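Local coordinates for CdnC (Chryseobacterium gregarium DSM 19109, PDB 7MGV), which installs single and bicyclic omega-ester macrocycles in a multicore RiPP precursor peptide as an ATP-grasp ligase, at residues Leu287-Val292 with Gly298-Ile303; Leu152-Lys157 with Asp291-Asp296; Arg143-Lys148 with Ile313-Ala318. All coordinates share one frame; numbering follows the deposited sequence.

Interaction 1: Leu287-Val292 with Gly298-Ile303. With ADP (adenosine-5'-diphosphate), chain F.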
ATOM      1  N   LEU A 287       1.278  20.683  12.251  1.00 46.29           N
ATOM      2  CA  LEU A 287       0.967  19.707  13.290  1.00 40.36           C
ATOM      3  C   LEU A 287      -0.410  19.094  13.067  1.00 39.40           C
ATOM      4  O   LEU A 287      -0.611  17.897  13.300  1.00 49.07           O
ATOM      5  CB  LEU A 287       1.056  20.360  14.669  1.00 42.77           C
ATOM      6  CG  LEU A 287       2.468  20.723  15.135  1.00 44.53           C
ATOM      7  CD1 LEU A 287       2.418  21.620  16.360  1.00 45.44           C
ATOM      8  CD2 LEU A 287       3.279  19.469  15.419  1.00 42.61           C
ATOM      9  N   GLU A 288      -1.367  19.894  12.590  1.00 43.65           N
ATOM     10  CA  GLU A 288      -2.693  19.359  12.296  1.00 47.54           C
ATOM     11  C   GLU A 288      -2.665  18.388  11.122  1.00 44.69           C
ATOM     12  O   GLU A 288      -3.430  17.421  11.106  1.00 46.06           O
ATOM     13  CB  GLU A 288      -3.669  20.499  12.015  1.00 45.62           C
ATOM     14  CG  GLU A 288      -5.108  20.048  11.858  1.00 51.55           C
ATOM     15  CD  GLU A 288      -6.084  21.205  11.875  1.00 68.58           C
ATOM     16  OE1 GLU A 288      -7.266  20.993  11.532  1.00 59.76           O
ATOM     17  OE2 GLU A 288      -5.666  22.328  12.231  1.00 68.61           O
ATOM     18  N   LEU A 289      -1.809  18.633  10.127  1.00 41.85           N
ATOM     19  CA  LEU A 289      -1.662  17.689   9.024  1.00 42.67           C
ATOM     20  C   LEU A 289      -1.148  16.348   9.530  1.00 41.69           C
ATOM     21  O   LEU A 289      -1.691  15.285   9.190  1.00 36.84           O
ATOM     22  CB  LEU A 289      -0.723  18.269   7.966  1.00 42.58           C
ATOM     23  CG  LEU A 289      -0.348  17.385   6.775  1.00 43.88           C
ATOM     24  CD1 LEU A 289      -1.555  17.134   5.884  1.00 41.18           C
ATOM     25  CD2 LEU A 289       0.785  18.017   5.982  1.00 45.35           C
ATOM     26  N   LEU A 290      -0.105  16.384  10.363  1.00 41.00           N
ATOM     27  CA  LEU A 290       0.386  15.138  10.946  1.00 36.80           C
ATOM     28  C   LEU A 290      -0.663  14.484  11.840  1.00 40.54           C
ATOM     29  O   LEU A 290      -0.705  13.253  11.949  1.00 45.12           O
ATOM     30  CB  LEU A 290       1.679  15.381  11.722  1.00 38.72           C
ATOM     31  CG  LEU A 290       2.934  15.338  10.848  1.00 38.51           C
ATOM     32  CD1 LEU A 290       3.354  16.742  10.432  1.00 46.68           C
ATOM     33  CD2 LEU A 290       4.069  14.611  11.549  1.00 40.50           C
ATOM     34  N   ASP A 291      -1.517  15.286  12.483  1.00 41.41           N
ATOM     35  CA  ASP A 291      -2.597  14.728  13.291  1.00 40.53           C
ATOM     36  C   ASP A 291      -3.627  14.019  12.422  1.00 43.63           C
ATOM     37  O   ASP A 291      -4.104  12.933  12.772  1.00 43.10           O
ATOM     38  CB  ASP A 291      -3.267  15.834  14.106  1.00 48.01           C
ATOM     39  CG  ASP A 291      -2.421  16.295  15.277  1.00 59.29           C
ATOM     40  OD1 ASP A 291      -1.426  15.613  15.601  1.00 49.07           O
ATOM     41  OD2 ASP A 291      -2.752  17.344  15.871  1.00 57.84           O
ATOM     42  N   VAL A 292      -3.992  14.629  11.293  1.00 41.65           N
ATOM     43  CA  VAL A 292      -4.962  14.021  10.387  1.00 32.33           C
ATOM     44  C   VAL A 292      -4.426  12.704   9.847  1.00 41.61           C
ATOM     45  O   VAL A 292      -5.153  11.705   9.769  1.00 38.39           O
ATOM     46  CB  VAL A 292      -5.321  14.995   9.250  1.00 38.99           C
ATOM     47  CG1 VAL A 292      -6.088  14.272   8.152  1.00 28.31           C
ATOM     48  CG2 VAL A 292      -6.131  16.167   9.785  1.00 36.82           C
ATOM     49  N   GLY A 298       7.283  13.518   9.390  1.00 36.74           N
ATOM     50  CA  GLY A 298       6.887  14.134   8.139  1.00 34.29           C
ATOM     51  C   GLY A 298       7.955  15.059   7.608  1.00 41.97           C
ATOM     52  O   GLY A 298       8.680  15.699   8.374  1.00 48.87           O
ATOM     53  N   ALA A 299       8.054  15.123   6.281  1.00 33.26           N
ATOM     54  CA  ALA A 299       8.929  16.067   5.592  1.00 38.52           C
ATOM     55  C   ALA A 299       8.076  16.858   4.608  1.00 40.03           C
ATOM     56  O   ALA A 299       7.708  16.343   3.546  1.00 42.49           O
ATOM     57  CB  ALA A 299      10.075  15.350   4.881  1.00 33.10           C
ATOM     58  N   ILE A 300       7.764  18.102   4.961  1.00 32.16           N
ATOM     59  CA  ILE A 300       6.858  18.945   4.191  1.00 39.76           C
ATOM     60  C   ILE A 300       7.669  19.933   3.366  1.00 40.16           C
ATOM     61  O   ILE A 300       8.656  20.504   3.849  1.00 42.07           O
ATOM     62  CB  ILE A 300       5.869  19.682   5.118  1.00 36.68           C
ATOM     63  CG1 ILE A 300       4.948  18.684   5.823  1.00 34.39           C
ATOM     64  CG2 ILE A 300       5.047  20.703   4.342  1.00 38.55           C
ATOM     65  CD1 ILE A 300       5.393  18.313   7.219  1.00 48.62           C
ATOM     66  N   ASP A 301       7.255  20.133   2.116  1.00 35.48           N
ATOM     67  CA  ASP A 301       7.842  21.129   1.232  1.00 31.71           C
ATOM     68  C   ASP A 301       6.878  22.296   1.074  1.00 36.64           C
ATOM     69  O   ASP A 301       5.673  22.094   0.875  1.00 39.25           O
ATOM     70  CB  ASP A 301       8.172  20.524  -0.135  1.00 41.56           C
ATOM     71  CG  ASP A 301       9.253  19.464  -0.057  1.00 54.94           C
ATOM     72  OD1 ASP A 301       9.333  18.621  -0.975  1.00 66.33           O
ATOM     73  OD2 ASP A 301      10.019  19.472   0.928  1.00 54.24           O
ATOM     74  N   MET A 302       7.403  23.516   1.163  1.00 39.03           N
ATOM     75  CA  MET A 302       6.578  24.704   1.015  1.00 40.05           C
ATOM     76  C   MET A 302       7.309  25.741   0.175  1.00 43.11           C
ATOM     77  O   MET A 302       8.538  25.750   0.084  1.00 45.73           O
ATOM     78  CB  MET A 302       6.189  25.305   2.376  1.00 39.39           C
ATOM     79  CG  MET A 302       5.341  24.390   3.248  1.00 34.00           C
ATOM     80  SD  MET A 302       4.512  25.269   4.588  1.00 32.16           S
ATOM     81  CE  MET A 302       3.105  25.962   3.726  1.00 36.50           C
ATOM     82  N   ILE A 303       6.527  26.627  -0.434  1.00 42.71           N
ATOM     83  CA  ILE A 303       7.053  27.754  -1.195  1.00 41.32           C
ATOM     84  C   ILE A 303       6.395  29.027  -0.682  1.00 40.71           C
ATOM     85  O   ILE A 303       5.168  29.087  -0.559  1.00 40.36           O
ATOM     86  CB  ILE A 303       6.812  27.594  -2.710  1.00 45.60           C
ATOM     87  CG1 ILE A 303       7.510  26.341  -3.237  1.00 38.58           C
ATOM     88  CG2 ILE A 303       7.299  28.827  -3.459  1.00 40.28           C
ATOM     89  CD1 ILE A 303       7.227  26.056  -4.699  1.00 42.85           C
TER
HETATM   90  PB  ADP F 401      14.550  17.856  -6.782  1.00131.70           P
HETATM   91  O1B ADP F 401      13.285  17.843  -5.957  1.00106.18           O
HETATM   92  O2B ADP F 401      15.176  16.496  -6.972  1.00128.67           O
HETATM   93  O3B ADP F 401      15.514  18.963  -6.423  1.00105.59           O
HETATM   94  PA  ADP F 401      12.491  18.031  -8.643  1.00 93.74           P
HETATM   95  O1A ADP F 401      11.998  16.730  -8.054  1.00 89.18           O
HETATM   96  O2A ADP F 401      12.304  18.337 -10.110  1.00 51.67           O
HETATM   97  O3A ADP F 401      14.032  18.266  -8.249  1.00108.34           O
HETATM   98  O5' ADP F 401      11.842  19.226  -7.792  1.00 77.83           O
HETATM   99  C5' ADP F 401      10.645  19.865  -8.207  1.00 68.87           C
HETATM  100  C4' ADP F 401      10.860  21.360  -8.031  1.00 65.65           C
HETATM  101  O4' ADP F 401       9.775  22.077  -8.615  1.00 56.66           O
HETATM  102  C3' ADP F 401      10.949  21.754  -6.565  1.00 65.97           C
HETATM  103  O3' ADP F 401      12.242  22.299  -6.290  1.00 73.37           O
HETATM  104  C2' ADP F 401       9.894  22.820  -6.364  1.00 53.87           C
HETATM  105  O2' ADP F 401      10.472  23.979  -5.759  1.00 61.14           O
HETATM  106  C1' ADP F 401       9.382  23.145  -7.758  1.00 52.56           C
HETATM  107  N9  ADP F 401       7.907  23.242  -7.746  1.00 54.58           N
HETATM  108  C8  ADP F 401       7.050  22.254  -7.424  1.00 47.70           C
HETATM  109  N7  ADP F 401       5.764  22.678  -7.513  1.00 49.84           N
HETATM  110  C5  ADP F 401       5.793  23.968  -7.898  1.00 48.55           C
HETATM  111  C6  ADP F 401       4.792  25.019  -8.182  1.00 36.63           C
HETATM  112  N6  ADP F 401       3.465  24.769  -8.067  1.00 40.47           N
HETATM  113  N1  ADP F 401       5.250  26.235  -8.556  1.00 47.72           N
HETATM  114  C2  ADP F 401       6.566  26.498  -8.674  1.00 45.73           C
HETATM  115  N3  ADP F 401       7.529  25.593  -8.434  1.00 39.54           N
HETATM  116  C4  ADP F 401       7.209  24.336  -8.047  1.00 49.82           C
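With L290 CG (chi1 -85°) and I300 CG1 (chi1 -65°) each anti to the carbonyl carbon of its own residue, the ends of both chains are carried into the gap between helix and strand. There L290 CD1 lies 4.1 Å from I300 CD1, methyl against methyl. L290 CD2 lies over the strand backbone, 4.0 Å from G298 N; glycine, with no side chain to intervene, suits this close approach. L289, the residue before it in the helix, also faces the strand, and L289 CD2 sits 4.2 Å from I300 CG1. No hydrogen bond crosses the interface: leucine and isoleucine bury only hydrocarbon here, joined by V240 and F312 from the neighbouring strands. This is the alpha/beta layering of an ATP-grasp ligase, in which helix 280-293 covers one face of the antiparallel sheet containing strand 297-304, the two short axes running 10.3 Å apart at their closest. The strand's other face serves the nucleotide. I303, an ADP-pocket residue, lays its CD1 over the adenine face, 3.8 Å from ADP C4, an apolar methyl matched to a flat aromatic surface. D301, two residues before I303, forms a salt bridge with R237.

Interaction 2: Leu152-Lys157 with Asp291-Asp296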
ATOM      1  N   LEU A 152      -2.867  16.893  -1.220  1.00 22.70           N
ATOM      2  CA  LEU A 152      -3.337  18.224  -1.584  1.00 26.46           C
ATOM      3  C   LEU A 152      -4.743  18.484  -1.053  1.00 33.43           C
ATOM      4  O   LEU A 152      -5.023  19.568  -0.527  1.00 32.59           O
ATOM      5  CB  LEU A 152      -3.284  18.402  -3.101  1.00 29.27           C
ATOM      6  CG  LEU A 152      -1.869  18.444  -3.685  1.00 36.23           C
ATOM      7  CD1 LEU A 152      -1.897  18.535  -5.204  1.00 32.44           C
ATOM      8  CD2 LEU A 152      -1.082  19.602  -3.089  1.00 34.67           C
ATOM      9  N   LYS A 153      -5.637  17.497  -1.162  1.00 26.32           N
ATOM     10  CA  LYS A 153      -7.004  17.681  -0.681  1.00 32.97           C
ATOM     11  C   LYS A 153      -7.036  17.904   0.829  1.00 34.70           C
ATOM     12  O   LYS A 153      -7.728  18.805   1.323  1.00 35.23           O
ATOM     13  CB  LYS A 153      -7.863  16.477  -1.072  1.00 27.75           C
ATOM     14  CG  LYS A 153      -8.221  16.440  -2.550  1.00 28.66           C
ATOM     15  CD  LYS A 153      -8.979  15.177  -2.922  1.00 25.42           C
ATOM     16  CE  LYS A 153      -9.436  15.223  -4.374  1.00 29.56           C
ATOM     17  NZ  LYS A 153     -10.088  13.955  -4.801  1.00 28.20           N
ATOM     18  N   ILE A 154      -6.282  17.100   1.580  1.00 31.84           N
ATOM     19  CA  ILE A 154      -6.254  17.240   3.033  1.00 35.12           C
ATOM     20  C   ILE A 154      -5.642  18.577   3.430  1.00 39.68           C
ATOM     21  O   ILE A 154      -6.153  19.263   4.323  1.00 44.73           O
ATOM     22  CB  ILE A 154      -5.499  16.055   3.664  1.00 32.43           C
ATOM     23  CG1 ILE A 154      -6.354  14.786   3.604  1.00 29.82           C
ATOM     24  CG2 ILE A 154      -5.112  16.364   5.102  1.00 29.73           C
ATOM     25  CD1 ILE A 154      -5.746  13.605   4.329  1.00 34.64           C
ATOM     26  N   ALA A 155      -4.548  18.976   2.772  1.00 33.40           N
ATOM     27  CA  ALA A 155      -3.927  20.256   3.091  1.00 34.07           C
ATOM     28  C   ALA A 155      -4.877  21.412   2.807  1.00 36.66           C
ATOM     29  O   ALA A 155      -4.935  22.380   3.573  1.00 34.42           O
ATOM     30  CB  ALA A 155      -2.625  20.419   2.308  1.00 30.66           C
ATOM     31  N   ASP A 156      -5.637  21.327   1.713  1.00 39.03           N
ATOM     32  CA  ASP A 156      -6.632  22.356   1.434  1.00 35.52           C
ATOM     33  C   ASP A 156      -7.716  22.375   2.505  1.00 31.38           C
ATOM     34  O   ASP A 156      -8.169  23.448   2.922  1.00 38.33           O
ATOM     35  CB  ASP A 156      -7.245  22.135   0.052  1.00 31.11           C
ATOM     36  CG  ASP A 156      -8.390  23.086  -0.235  1.00 34.82           C
ATOM     37  OD1 ASP A 156      -8.172  24.315  -0.180  1.00 37.59           O
ATOM     38  OD2 ASP A 156      -9.510  22.604  -0.510  1.00 38.07           O
ATOM     39  N   LYS A 157      -8.142  21.197   2.970  1.00 39.50           N
ATOM     40  CA  LYS A 157      -9.174  21.140   4.003  1.00 36.91           C
ATOM     41  C   LYS A 157      -8.684  21.740   5.316  1.00 41.95           C
ATOM     42  O   LYS A 157      -9.452  22.399   6.027  1.00 46.68           O
ATOM     43  CB  LYS A 157      -9.627  19.698   4.217  1.00 40.66           C
ATOM     44  CG  LYS A 157     -10.746  19.255   3.296  1.00 43.04           C
ATOM     45  CD  LYS A 157     -11.196  17.847   3.638  1.00 46.91           C
ATOM     46  CE  LYS A 157     -12.258  17.356   2.672  1.00 50.42           C
ATOM     47  NZ  LYS A 157     -12.547  15.910   2.871  1.00 51.94           N
ATOM     48  N   ASP A 291      -1.517  15.286  12.483  1.00 41.41           N
ATOM     49  CA  ASP A 291      -2.597  14.728  13.291  1.00 40.53           C
ATOM     50  C   ASP A 291      -3.627  14.019  12.422  1.00 43.63           C
ATOM     51  O   ASP A 291      -4.104  12.933  12.772  1.00 43.10           O
ATOM     52  CB  ASP A 291      -3.267  15.834  14.106  1.00 48.01           C
ATOM     53  CG  ASP A 291      -2.421  16.295  15.277  1.00 59.29           C
ATOM     54  OD1 ASP A 291      -1.426  15.613  15.601  1.00 49.07           O
ATOM     55  OD2 ASP A 291      -2.752  17.344  15.871  1.00 57.84           O
ATOM     56  N   VAL A 292      -3.992  14.629  11.293  1.00 41.65           N
ATOM     57  CA  VAL A 292      -4.962  14.021  10.387  1.00 32.33           C
ATOM     58  C   VAL A 292      -4.426  12.704   9.847  1.00 41.61           C
ATOM     59  O   VAL A 292      -5.153  11.705   9.769  1.00 38.39           O
ATOM     60  CB  VAL A 292      -5.321  14.995   9.250  1.00 38.99           C
ATOM     61  CG1 VAL A 292      -6.088  14.272   8.152  1.00 28.31           C
ATOM     62  CG2 VAL A 292      -6.131  16.167   9.785  1.00 36.82           C
ATOM     63  N   TYR A 293      -3.145  12.673   9.474  1.00 43.46           N
ATOM     64  CA  TYR A 293      -2.567  11.423   8.994  1.00 36.42           C
ATOM     65  C   TYR A 293      -2.285  10.432  10.118  1.00 39.31           C
ATOM     66  O   TYR A 293      -2.165   9.231   9.847  1.00 29.99           O
ATOM     67  CB  TYR A 293      -1.278  11.699   8.217  1.00 38.00           C
ATOM     68  CG  TYR A 293      -1.516  12.019   6.762  1.00 35.69           C
ATOM     69  CD1 TYR A 293      -1.958  11.041   5.879  1.00 31.36           C
ATOM     70  CD2 TYR A 293      -1.306  13.300   6.268  1.00 34.73           C
ATOM     71  CE1 TYR A 293      -2.178  11.327   4.548  1.00 23.65           C
ATOM     72  CE2 TYR A 293      -1.523  13.596   4.937  1.00 28.08           C
ATOM     73  CZ  TYR A 293      -1.960  12.607   4.082  1.00 27.15           C
ATOM     74  OH  TYR A 293      -2.178  12.896   2.756  1.00 25.91           O
ATOM     75  N   HIS A 294      -2.194  10.904  11.363  1.00 42.44           N
ATOM     76  CA  HIS A 294      -1.834  10.073  12.515  1.00 39.63           C
ATOM     77  C   HIS A 294      -0.481   9.393  12.303  1.00 35.65           C
ATOM     78  O   HIS A 294      -0.324   8.187  12.499  1.00 39.38           O
ATOM     79  CB  HIS A 294      -2.924   9.046  12.832  1.00 39.86           C
ATOM     80  CG  HIS A 294      -2.915   8.585  14.257  1.00 43.46           C
ATOM     81  ND1 HIS A 294      -3.181   9.429  15.314  1.00 42.77           N
ATOM     82  CD2 HIS A 294      -2.666   7.369  14.801  1.00 44.06           C
ATOM     83  CE1 HIS A 294      -3.099   8.754  16.447  1.00 39.40           C
ATOM     84  NE2 HIS A 294      -2.788   7.502  16.163  1.00 35.83           N
ATOM     85  N   VAL A 295       0.502  10.189  11.889  1.00 45.12           N
ATOM     86  CA  VAL A 295       1.888   9.754  11.791  1.00 43.00           C
ATOM     87  C   VAL A 295       2.734  10.705  12.625  1.00 43.48           C
ATOM     88  O   VAL A 295       2.353  11.847  12.889  1.00 41.79           O
ATOM     89  CB  VAL A 295       2.393   9.710  10.335  1.00 30.41           C
ATOM     90  CG1 VAL A 295       1.510   8.813   9.502  1.00 33.09           C
ATOM     91  CG2 VAL A 295       2.445  11.112   9.746  1.00 37.40           C
ATOM     92  N   ASP A 296       3.900  10.217  13.043  1.00 47.15           N
ATOM     93  CA  ASP A 296       4.785  10.990  13.904  1.00 43.90           C
ATOM     94  C   ASP A 296       6.048  11.457  13.194  1.00 44.41           C
ATOM     95  O   ASP A 296       6.951  11.989  13.847  1.00 47.91           O
ATOM     96  CB  ASP A 296       5.148  10.182  15.148  1.00 43.98           C
ATOM     97  CG  ASP A 296       4.157  10.382  16.277  1.00 44.80           C
ATOM     98  OD1 ASP A 296       3.501  11.445  16.307  1.00 45.98           O
ATOM     99  OD2 ASP A 296       4.033   9.480  17.132  1.00 38.21           O
TER
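I154 enters between V292 and Y293 with both of its branches at work. Its CG2 comes within 3.8 Å of V292 CG1, and the two side chains run antiparallel, overlapping flank to flank. Its longer arm is extended (chi2 -174°), which carries the terminal CD1 of I154 over one face of the Y293 ring, 3.9 Å from Y293 CZ. The same methyl also lies 3.9 Å from V292 CG1, so a single carbon fills the angle between valine and tyrosine. Beta-branched isoleucine fits because it offers two separate methyl surfaces from a rigid stem, while the tyrosine supplies a broad flat wall. R144 of helix 139-145 also packs against that ring, and L289 adds to the apolar layer around I154. Helix 280-293 finishes just here in a Schellman motif: H294, with positive phi (57°), is its C-prime residue, V295 N reaches back to L290 O, and a weaker bond joins H294 N to D291 O. The chain then turns away toward strand 297-304.

The solvent side of the contact is at H294, which is exposed, although its NE2 is hydrogen-bonded to the carbonyl of D349. The outer flank of helix 148-158 is polar but occupied by the second subunit: K157 NZ forms a salt bridge with D132 of that subunit, K153 NZ a hydrogen bond with S130 of that subunit, and D156 OD2 accepts from W73 of that subunit, while partly exposed V292 touches its L353. Long lysine chains suit such a reach across a subunit boundary.

Interaction 3: Arg143-Lys148 with Ile313-Ala318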
ATOM      1  N   ARG A 143       1.926   3.518   1.905  1.00 30.89           N
ATOM      2  CA  ARG A 143       1.113   3.375   0.703  1.00 28.59           C
ATOM      3  C   ARG A 143       0.022   4.436   0.646  1.00 32.53           C
ATOM      4  O   ARG A 143      -0.285   4.962  -0.430  1.00 32.77           O
ATOM      5  CB  ARG A 143       0.511   1.971   0.644  1.00 24.71           C
ATOM      6  CG  ARG A 143      -0.379   1.722  -0.563  1.00 34.66           C
ATOM      7  CD  ARG A 143       0.356   1.995  -1.869  1.00 29.59           C
ATOM      8  NE  ARG A 143      -0.535   1.892  -3.021  1.00 33.85           N
ATOM      9  CZ  ARG A 143      -0.808   0.755  -3.655  1.00 37.44           C
ATOM     10  NH1 ARG A 143      -0.256  -0.381  -3.249  1.00 27.28           N
ATOM     11  NH2 ARG A 143      -1.633   0.753  -4.694  1.00 30.25           N
ATOM     12  N   ARG A 144      -0.575   4.764   1.797  1.00 30.23           N
ATOM     13  CA  ARG A 144      -1.559   5.841   1.832  1.00 30.59           C
ATOM     14  C   ARG A 144      -0.920   7.178   1.482  1.00 25.16           C
ATOM     15  O   ARG A 144      -1.524   7.998   0.782  1.00 35.47           O
ATOM     16  CB  ARG A 144      -2.223   5.925   3.206  1.00 31.45           C
ATOM     17  CG  ARG A 144      -3.400   6.890   3.220  1.00 30.86           C
ATOM     18  CD  ARG A 144      -3.767   7.369   4.612  1.00 27.26           C
ATOM     19  NE  ARG A 144      -4.748   8.450   4.543  1.00 35.88           N
ATOM     20  CZ  ARG A 144      -5.361   8.983   5.595  1.00 34.56           C
ATOM     21  NH1 ARG A 144      -5.105   8.537   6.817  1.00 35.03           N
ATOM     22  NH2 ARG A 144      -6.238   9.963   5.421  1.00 25.18           N
ATOM     23  N   LEU A 145       0.303   7.417   1.960  1.00 25.03           N
ATOM     24  CA  LEU A 145       0.966   8.685   1.675  1.00 23.30           C
ATOM     25  C   LEU A 145       1.450   8.795   0.233  1.00 27.98           C
ATOM     26  O   LEU A 145       1.844   9.890  -0.184  1.00 29.67           O
ATOM     27  CB  LEU A 145       2.138   8.894   2.634  1.00 26.36           C
ATOM     28  CG  LEU A 145       1.839   9.790   3.839  1.00 31.25           C
ATOM     29  CD1 LEU A 145       1.298  11.134   3.380  1.00 33.46           C
ATOM     30  CD2 LEU A 145       0.864   9.115   4.787  1.00 37.92           C
ATOM     31  N   ASP A 146       1.427   7.702  -0.537  1.00 24.22           N
ATOM     32  CA  ASP A 146       1.790   7.776  -1.949  1.00 25.99           C
ATOM     33  C   ASP A 146       0.779   8.571  -2.767  1.00 34.28           C
ATOM     34  O   ASP A 146       1.091   8.973  -3.894  1.00 38.31           O
ATOM     35  CB  ASP A 146       1.935   6.370  -2.536  1.00 32.26           C
ATOM     36  CG  ASP A 146       3.213   5.678  -2.091  1.00 42.74           C
ATOM     37  OD1 ASP A 146       4.213   6.382  -1.836  1.00 41.63           O
ATOM     38  OD2 ASP A 146       3.218   4.431  -2.002  1.00 33.53           O
ATOM     39  N   SER A 147      -0.416   8.811  -2.228  1.00 38.56           N
ATOM     40  CA  SER A 147      -1.473   9.542  -2.926  1.00 33.19           C
ATOM     41  C   SER A 147      -1.235  11.035  -2.731  1.00 29.65           C
ATOM     42  O   SER A 147      -1.639  11.627  -1.731  1.00 27.20           O
ATOM     43  CB  SER A 147      -2.842   9.115  -2.409  1.00 27.86           C
ATOM     44  OG  SER A 147      -3.858   9.990  -2.871  1.00 34.69           O
ATOM     45  N   LYS A 148      -0.561  11.657  -3.702  1.00 25.70           N
ATOM     46  CA  LYS A 148      -0.339  13.099  -3.630  1.00 26.82           C
ATOM     47  C   LYS A 148      -1.650  13.871  -3.738  1.00 33.27           C
ATOM     48  O   LYS A 148      -1.777  14.966  -3.170  1.00 32.11           O
ATOM     49  CB  LYS A 148       0.636  13.530  -4.727  1.00 36.43           C
ATOM     50  CG  LYS A 148       2.064  13.068  -4.492  1.00 38.88           C
ATOM     51  CD  LYS A 148       2.896  13.175  -5.757  1.00 53.87           C
ATOM     52  CE  LYS A 148       4.382  13.255  -5.438  1.00 53.98           C
ATOM     53  NZ  LYS A 148       4.809  12.200  -4.477  1.00 52.80           N
ATOM     54  N   ILE A 313       3.270  22.128  -0.798  1.00 36.59           N
ATOM     55  CA  ILE A 313       3.609  21.431  -2.030  1.00 32.07           C
ATOM     56  C   ILE A 313       3.379  19.930  -1.900  1.00 35.81           C
ATOM     57  O   ILE A 313       2.662  19.332  -2.703  1.00 31.28           O
ATOM     58  CB  ILE A 313       5.064  21.737  -2.453  1.00 30.85           C
ATOM     59  CG1 ILE A 313       5.270  23.248  -2.578  1.00 30.44           C
ATOM     60  CG2 ILE A 313       5.399  21.039  -3.762  1.00 22.41           C
ATOM     61  CD1 ILE A 313       4.294  23.924  -3.523  1.00 23.56           C
ATOM     62  N   GLU A 314       3.971  19.309  -0.883  1.00 30.56           N
ATOM     63  CA  GLU A 314       3.775  17.887  -0.622  1.00 38.71           C
ATOM     64  C   GLU A 314       4.394  17.553   0.726  1.00 36.14           C
ATOM     65  O   GLU A 314       5.175  18.327   1.287  1.00 32.94           O
ATOM     66  CB  GLU A 314       4.385  17.012  -1.722  1.00 41.82           C
ATOM     67  CG  GLU A 314       5.900  16.946  -1.704  1.00 41.49           C
ATOM     68  CD  GLU A 314       6.443  15.893  -2.650  1.00 58.40           C
ATOM     69  OE1 GLU A 314       6.060  14.712  -2.510  1.00 61.08           O
ATOM     70  OE2 GLU A 314       7.249  16.244  -3.537  1.00 57.92           O
ATOM     71  N   ILE A 315       4.030  16.384   1.240  1.00 35.37           N
ATOM     72  CA  ILE A 315       4.614  15.826   2.451  1.00 34.99           C
ATOM     73  C   ILE A 315       5.179  14.456   2.105  1.00 43.29           C
ATOM     74  O   ILE A 315       4.497  13.638   1.477  1.00 38.73           O
ATOM     75  CB  ILE A 315       3.584  15.731   3.593  1.00 38.88           C
ATOM     76  CG1 ILE A 315       4.137  14.897   4.751  1.00 35.34           C
ATOM     77  CG2 ILE A 315       2.266  15.154   3.090  1.00 25.82           C
ATOM     78  CD1 ILE A 315       3.309  14.985   6.012  1.00 31.29           C
ATOM     79  N   ASN A 316       6.429  14.217   2.491  1.00 42.00           N
ATOM     80  CA  ASN A 316       7.099  12.945   2.242  1.00 37.55           C
ATOM     81  C   ASN A 316       7.222  12.209   3.568  1.00 42.36           C
ATOM     82  O   ASN A 316       7.935  12.660   4.472  1.00 49.24           O
ATOM     83  CB  ASN A 316       8.466  13.157   1.595  1.00 38.65           C
ATOM     84  CG  ASN A 316       9.087  11.860   1.099  1.00 50.25           C
ATOM     85  OD1 ASN A 316       8.497  10.787   1.223  1.00 49.49           O
ATOM     86  ND2 ASN A 316      10.283  11.957   0.531  1.00 51.31           N
ATOM     87  N   ALA A 317       6.523  11.079   3.685  1.00 40.30           N
ATOM     88  CA  ALA A 317       6.580  10.290   4.909  1.00 41.84           C
ATOM     89  C   ALA A 317       7.938   9.632   5.112  1.00 39.51           C
ATOM     90  O   ALA A 317       8.277   9.279   6.246  1.00 43.56           O
ATOM     91  CB  ALA A 317       5.482   9.226   4.900  1.00 36.57           C
ATOM     92  N   ALA A 318       8.718   9.462   4.044  1.00 41.16           N
ATOM     93  CA  ALA A 318      10.028   8.826   4.121  1.00 51.14           C
ATOM     94  C   ALA A 318      11.154   9.784   3.749  1.00 52.82           C
ATOM     95  O   ALA A 318      12.232   9.339   3.343  1.00 52.05           O
ATOM     96  CB  ALA A 318      10.073   7.586   3.226  1.00 41.48           C
TER
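E314 presents one corner of its flat carboxylate to K148: the ammonium NZ approaches OE1, tilted out of the carboxylate plane, in a weak, long salt bridge of 3.4 Å between K148 NZ and E314 OE1. The lysine chain is nearly straight until its last bond, where a bend (chi4 49°) swings NZ toward the acid, and K148 CE follows at 3.7 Å from E314 OE1. A second flat group, the amide of N316, has the backbone N of A318 above its plane, 63° out of it; this bond, 3.1 Å from A318 N to N316 OD1, makes an Asx turn over N316 to A318. Asparagine suits the place because its short side chain can accept from the backbone two residues on.

Beside these polar groups lies an apolar patch. L145 sets its CG 3.8 Å from A317 CB, and L145 CD1 reaches I315 CG2 at 4.1 Å. The small alanine lets the leucine stem come close to the backbone, whereas branched I315 meets only the leucine's end. Q151 ties the two sides further, its side chain bonding both L145 O and I315 N, and S147 caps the start of helix 148-158 through E150 N.

The side chain of E314 lies about 7 Å from the bound ADP. Together with N316 it forms the Glu-x-Asn pattern on a late strand of the ATP-grasp fold, which in relatives typically helps hold the magnesium ions of the nucleotide site.

How the interactions relate
Along the chain the order is helix 139-145, helix 148-158, helix 280-293, then strands 297-304 and 310-316, so interactions 1 and 2 both fall inside the loop closed by interaction 3. Interactions 1 and 2, with centres 7 Å apart, share D291 and V292 of helix 280-293; the centre of interaction 3 lies about 10 Å from either of theirs. Strands 297-304 and 310-316 are antiparallel neighbours, joining interactions 1 and 3 in one sheet, while Y293 packs on L145 and links interactions 2 and 3. Thus one layer of helices backs the sheet edge beside ADP, and interactions 2 and 3 extend it to the second subunit.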